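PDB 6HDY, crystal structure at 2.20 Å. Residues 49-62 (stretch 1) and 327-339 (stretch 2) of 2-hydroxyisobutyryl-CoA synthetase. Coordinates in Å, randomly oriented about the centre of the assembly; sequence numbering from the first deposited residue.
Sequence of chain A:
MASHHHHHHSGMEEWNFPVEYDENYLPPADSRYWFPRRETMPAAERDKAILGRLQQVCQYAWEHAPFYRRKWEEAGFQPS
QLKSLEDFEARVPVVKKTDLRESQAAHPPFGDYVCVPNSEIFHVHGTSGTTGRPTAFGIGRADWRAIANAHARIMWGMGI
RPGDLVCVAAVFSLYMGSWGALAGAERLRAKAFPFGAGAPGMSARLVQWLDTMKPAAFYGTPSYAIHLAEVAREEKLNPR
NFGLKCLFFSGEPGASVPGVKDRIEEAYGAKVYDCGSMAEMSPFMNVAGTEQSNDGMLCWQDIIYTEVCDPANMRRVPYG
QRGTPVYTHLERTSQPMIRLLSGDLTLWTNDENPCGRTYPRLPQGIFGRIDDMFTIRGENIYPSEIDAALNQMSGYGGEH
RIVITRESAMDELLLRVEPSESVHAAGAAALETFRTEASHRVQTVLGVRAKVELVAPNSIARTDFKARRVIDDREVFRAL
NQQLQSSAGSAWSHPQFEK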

# COMPACT_ATOMS: atom_id res chain seq x y z
N ALA A 49 2.38 -34.90 -15.16
CA ALA A 49 3.13 -34.32 -14.06
C ALA A 49 2.19 -33.56 -13.11
O ALA A 49 2.40 -33.63 -11.91
CB ALA A 49 4.23 -33.43 -14.59
N ILE A 50 1.13 -32.90 -13.65
CA ILE A 50 0.12 -32.18 -12.86
C ILE A 50 -0.57 -33.16 -11.92
O ILE A 50 -0.67 -32.88 -10.73
CB ILE A 50 -0.88 -31.39 -13.75
CG1 ILE A 50 -0.20 -30.14 -14.33
CG2 ILE A 50 -2.17 -31.01 -12.98
CD1 ILE A 50 -0.81 -29.64 -15.61
N LEU A 51 -0.97 -34.34 -12.43
CA LEU A 51 -1.60 -35.41 -11.67
C LEU A 51 -0.65 -35.90 -10.57
O LEU A 51 -1.10 -36.14 -9.45
CB LEU A 51 -2.02 -36.58 -12.60
CG LEU A 51 -2.41 -37.93 -11.95
CD1 LEU A 51 -3.66 -37.79 -11.07
CD2 LEU A 51 -2.57 -39.03 -13.01
N GLY A 52 0.64 -36.01 -10.91
CA GLY A 52 1.71 -36.39 -9.99
C GLY A 52 1.81 -35.41 -8.84
O GLY A 52 1.84 -35.81 -7.68
N ARG A 53 1.79 -34.11 -9.18
CA ARG A 53 1.83 -33.02 -8.19
C ARG A 53 0.57 -33.01 -7.33
O ARG A 53 0.64 -32.77 -6.12
CB ARG A 53 1.99 -31.66 -8.91
CG ARG A 53 2.01 -30.45 -7.94
CD ARG A 53 3.07 -30.51 -6.84
NE ARG A 53 4.41 -30.79 -7.37
CZ ARG A 53 5.19 -29.87 -7.92
NH1 ARG A 53 4.81 -28.59 -7.95
NH2 ARG A 53 6.37 -30.20 -8.41
N LEU A 54 -0.59 -33.23 -7.97
CA LEU A 54 -1.93 -33.27 -7.38
C LEU A 54 -1.95 -34.30 -6.26
O LEU A 54 -2.50 -34.03 -5.19
CB LEU A 54 -2.94 -33.63 -8.48
CG LEU A 54 -4.10 -32.67 -8.82
CD1 LEU A 54 -3.87 -31.24 -8.35
CD2 LEU A 54 -4.48 -32.74 -10.28
N GLN A 55 -1.28 -35.44 -6.47
CA GLN A 55 -1.15 -36.51 -5.49
C GLN A 55 -0.31 -36.05 -4.29
O GLN A 55 -0.71 -36.26 -3.14
CB GLN A 55 -0.53 -37.76 -6.14
CG GLN A 55 -1.45 -38.40 -7.18
CD GLN A 55 -0.73 -39.36 -8.10
OE1 GLN A 55 0.36 -39.07 -8.61
NE2 GLN A 55 -1.33 -40.51 -8.34
N GLN A 56 0.83 -35.36 -4.57
CA GLN A 56 1.73 -34.79 -3.57
C GLN A 56 0.97 -33.77 -2.70
O GLN A 56 1.01 -33.88 -1.49
CB GLN A 56 2.93 -34.09 -4.24
CG GLN A 56 3.94 -34.99 -4.93
CD GLN A 56 5.12 -34.21 -5.46
OE1 GLN A 56 5.17 -33.86 -6.66
NE2 GLN A 56 6.13 -33.95 -4.61
N VAL A 57 0.24 -32.82 -3.34
CA VAL A 57 -0.54 -31.75 -2.68
C VAL A 57 -1.63 -32.34 -1.75
O VAL A 57 -1.73 -31.92 -0.59
CB VAL A 57 -1.11 -30.74 -3.73
CG1 VAL A 57 -2.08 -29.74 -3.09
CG2 VAL A 57 0.04 -29.99 -4.42
N CYS A 58 -2.40 -33.31 -2.26
CA CYS A 58 -3.46 -33.97 -1.51
C CYS A 58 -2.93 -34.75 -0.31
O CYS A 58 -3.59 -34.79 0.72
CB CYS A 58 -4.31 -34.85 -2.43
SG CYS A 58 -5.47 -33.92 -3.45
N GLN A 59 -1.73 -35.33 -0.44
CA GLN A 59 -1.06 -36.05 0.65
C GLN A 59 -0.60 -35.02 1.66
O GLN A 59 -0.77 -35.20 2.87
CB GLN A 59 0.14 -36.85 0.12
CG GLN A 59 -0.24 -38.17 -0.55
CD GLN A 59 0.78 -38.66 -1.57
OE1 GLN A 59 1.98 -38.37 -1.49
NE2 GLN A 59 0.32 -39.45 -2.54
N TYR A 60 -0.07 -33.89 1.17
CA TYR A 60 0.39 -32.79 2.02
C TYR A 60 -0.78 -32.23 2.84
O TYR A 60 -0.63 -32.05 4.03
CB TYR A 60 1.14 -31.72 1.20
CG TYR A 60 1.48 -30.48 2.01
CD1 TYR A 60 2.61 -30.43 2.83
CD2 TYR A 60 0.65 -29.36 1.99
CE1 TYR A 60 2.92 -29.30 3.57
CE2 TYR A 60 0.93 -28.23 2.75
CZ TYR A 60 2.07 -28.20 3.54
OH TYR A 60 2.32 -27.10 4.32
N ALA A 61 -1.95 -31.99 2.21
CA ALA A 61 -3.14 -31.44 2.87
C ALA A 61 -3.73 -32.42 3.87
O ALA A 61 -4.13 -32.02 4.96
CB ALA A 61 -4.17 -31.03 1.84
N TRP A 62 -3.76 -33.71 3.54
CA TRP A 62 -4.25 -34.77 4.43
C TRP A 62 -3.43 -34.82 5.71
O TRP A 62 -3.97 -35.09 6.78
CB TRP A 62 -4.12 -36.11 3.72
CG TRP A 62 -4.63 -37.30 4.47
CD1 TRP A 62 -3.90 -38.17 5.22
CD2 TRP A 62 -5.96 -37.82 4.43
NE1 TRP A 62 -4.70 -39.20 5.67
CE2 TRP A 62 -5.96 -39.02 5.18
CE3 TRP A 62 -7.16 -37.38 3.84
CZ2 TRP A 62 -7.12 -39.80 5.35
CZ3 TRP A 62 -8.31 -38.14 4.02
CH2 TRP A 62 -8.29 -39.33 4.77
N TYR A 327 -10.35 -24.23 -9.01
CA TYR A 327 -8.90 -24.11 -8.97
C TYR A 327 -8.21 -24.89 -7.89
O TYR A 327 -8.73 -25.01 -6.78
CB TYR A 327 -8.49 -22.64 -8.82
CG TYR A 327 -9.06 -21.65 -9.81
CD1 TYR A 327 -8.49 -21.50 -11.08
CD2 TYR A 327 -10.08 -20.77 -9.45
CE1 TYR A 327 -8.94 -20.52 -11.97
CE2 TYR A 327 -10.52 -19.78 -10.32
CZ TYR A 327 -9.96 -19.66 -11.58
OH TYR A 327 -10.41 -18.71 -12.46
N THR A 328 -6.97 -25.36 -8.19
CA THR A 328 -6.11 -26.08 -7.26
C THR A 328 -4.67 -25.57 -7.34
O THR A 328 -4.08 -25.54 -8.43
CB THR A 328 -6.20 -27.61 -7.45
OG1 THR A 328 -7.55 -28.05 -7.29
CG2 THR A 328 -5.30 -28.37 -6.47
N HIS A 329 -4.10 -25.18 -6.18
CA HIS A 329 -2.70 -24.77 -6.02
C HIS A 329 -1.78 -25.96 -6.22
O HIS A 329 -1.97 -27.02 -5.60
CB HIS A 329 -2.42 -24.22 -4.58
CG HIS A 329 -2.88 -22.80 -4.38
ND1 HIS A 329 -3.80 -22.47 -3.38
CD2 HIS A 329 -2.52 -21.67 -5.03
CE1 HIS A 329 -3.96 -21.17 -3.47
NE2 HIS A 329 -3.23 -20.64 -4.45
N LEU A 330 -0.73 -25.78 -7.05
CA LEU A 330 0.27 -26.86 -7.20
C LEU A 330 1.62 -26.52 -6.52
O LEU A 330 2.49 -27.38 -6.38
CB LEU A 330 0.49 -27.21 -8.69
CG LEU A 330 -0.74 -27.61 -9.51
CD1 LEU A 330 -0.35 -27.91 -10.93
CD2 LEU A 330 -1.45 -28.80 -8.90
N GLU A 331 1.78 -25.26 -6.07
CA GLU A 331 3.02 -24.75 -5.49
C GLU A 331 2.81 -23.91 -4.24
O GLU A 331 3.46 -22.86 -4.08
CB GLU A 331 3.80 -23.95 -6.57
CG GLU A 331 4.32 -24.79 -7.73
CD GLU A 331 5.23 -24.09 -8.73
OE1 GLU A 331 5.22 -22.84 -8.77
OE2 GLU A 331 5.95 -24.79 -9.46
N ARG A 332 1.92 -24.36 -3.32
CA ARG A 332 1.65 -23.64 -2.06
C ARG A 332 1.54 -24.56 -0.87
O ARG A 332 0.86 -25.58 -0.92
CB ARG A 332 0.41 -22.73 -2.17
CG ARG A 332 0.69 -21.42 -2.90
CD ARG A 332 -0.34 -20.35 -2.66
NE ARG A 332 -0.47 -19.95 -1.24
CZ ARG A 332 -1.32 -19.03 -0.81
NH1 ARG A 332 -2.11 -18.39 -1.67
NH2 ARG A 332 -1.39 -18.74 0.48
N THR A 333 2.23 -24.20 0.22
CA THR A 333 2.21 -24.96 1.47
C THR A 333 1.31 -24.30 2.53
O THR A 333 0.87 -24.98 3.45
CB THR A 333 3.64 -25.15 2.00
OG1 THR A 333 4.27 -23.87 2.10
CG2 THR A 333 4.48 -26.10 1.13
N SER A 334 1.04 -22.99 2.41
CA SER A 334 0.21 -22.23 3.37
C SER A 334 -1.16 -21.96 2.76
O SER A 334 -1.23 -21.49 1.62
CB SER A 334 0.89 -20.92 3.78
OG SER A 334 0.73 -19.92 2.78
N GLN A 335 -2.26 -22.28 3.51
CA GLN A 335 -3.64 -22.15 3.03
C GLN A 335 -3.81 -22.71 1.60
O GLN A 335 -4.34 -22.01 0.74
CB GLN A 335 -4.17 -20.71 3.16
CG GLN A 335 -4.28 -20.27 4.65
CD GLN A 335 -4.89 -18.89 4.79
OE1 GLN A 335 -4.50 -17.94 4.10
NE2 GLN A 335 -5.84 -18.73 5.69
N PRO A 336 -3.32 -23.95 1.28
CA PRO A 336 -3.47 -24.44 -0.10
C PRO A 336 -4.93 -24.68 -0.44
O PRO A 336 -5.69 -25.21 0.37
CB PRO A 336 -2.63 -25.72 -0.14
CG PRO A 336 -2.61 -26.21 1.26
CD PRO A 336 -2.68 -24.98 2.15
N MET A 337 -5.34 -24.22 -1.60
CA MET A 337 -6.71 -24.37 -2.09
C MET A 337 -6.78 -25.55 -3.02
O MET A 337 -6.06 -25.59 -4.02
CB MET A 337 -7.17 -23.10 -2.82
CG MET A 337 -7.36 -21.87 -1.97
SD MET A 337 -8.52 -21.93 -0.58
CE MET A 337 -9.72 -22.87 -1.13
N ILE A 338 -7.61 -26.54 -2.67
CA ILE A 338 -7.77 -27.75 -3.48
C ILE A 338 -9.21 -27.83 -3.96
O ILE A 338 -10.12 -28.14 -3.20
CB ILE A 338 -7.28 -29.06 -2.79
CG1 ILE A 338 -5.85 -28.89 -2.22
CG2 ILE A 338 -7.34 -30.24 -3.76
CD1 ILE A 338 -5.44 -29.91 -1.25
N ARG A 339 -9.38 -27.54 -5.24
CA ARG A 339 -10.67 -27.53 -5.92
C ARG A 339 -11.58 -26.46 -5.32
O ARG A 339 -12.71 -26.75 -4.93
CB ARG A 339 -11.31 -28.94 -6.01
CG ARG A 339 -10.72 -29.70 -7.17
CD ARG A 339 -11.21 -31.11 -7.38
NE ARG A 339 -12.67 -31.26 -7.41
CZ ARG A 339 -13.44 -31.12 -8.48
NH1 ARG A 339 -12.91 -30.74 -9.64
NH2 ARG A 339 -14.74 -31.32 -8.40
O HOH W 1 7.00 -27.08 -8.76

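Both direct hydrogen bonds across this contact run from a long helical side chain to a backbone carbonyl of the loop, so the loop's share of the direct polar fastening is main chain. Arg53 NH1 donates to Leu330 O (3.1 Å, N-H...acceptor angle 161°), and the Tyr60 hydroxyl OH donates to Thr333 O (2.7 Å). The two donors lie seven residues apart, about two helical turns, and therefore project from the same side of helix 49-62. Arg53 leaves the helix with chi1 t and then curls through two p torsions; its NE is held by Gln56 OE1 (3.2 Å), which steadies the guanidinium while NH1 reaches the loop. Water 1 extends the polar link, accepting from Arg53 NH1 (2.8 Å) and donating to Glu331 OE2 (2.6 Å). The direct separation of Arg53 NH1 and Glu331 OE2 is 4.2 Å, beyond a salt bridge, so the water bridges these opposite charges. Tyr60, also chi1 t, presents its ring edge to the loop, with CE2 4.3 Å from Pro336 CG.

Between and beside these anchors the packing is apolar. The contact covers 612 Å² in all, and Leu54, Val57, Leu330 and Ile338 are buried, which suits their apolar side chains. Leu330, which has the largest covered area of any residue here, lies against Ile50 (CD1 to Ile50 CG1, 4.1 Å) and Leu54 (CD2 to Leu54 CD1, 3.5 Å). Leu54 CD1 also meets the methyl CG2 of Thr328 at 3.7 Å, while Thr328 OG1 accepts from Arg339 N (2.8 Å), so this threonine serves both environments. Ile338 fills the other apolar patch: its CD1 touches Ala61 CB (3.5 Å) and Val57 CG1 (3.8 Å), and its CG2 approaches Cys58 SG (4.1 Å). Val57 and Ala61 point toward stretch 2, and their methyls meet Ile338 CD1.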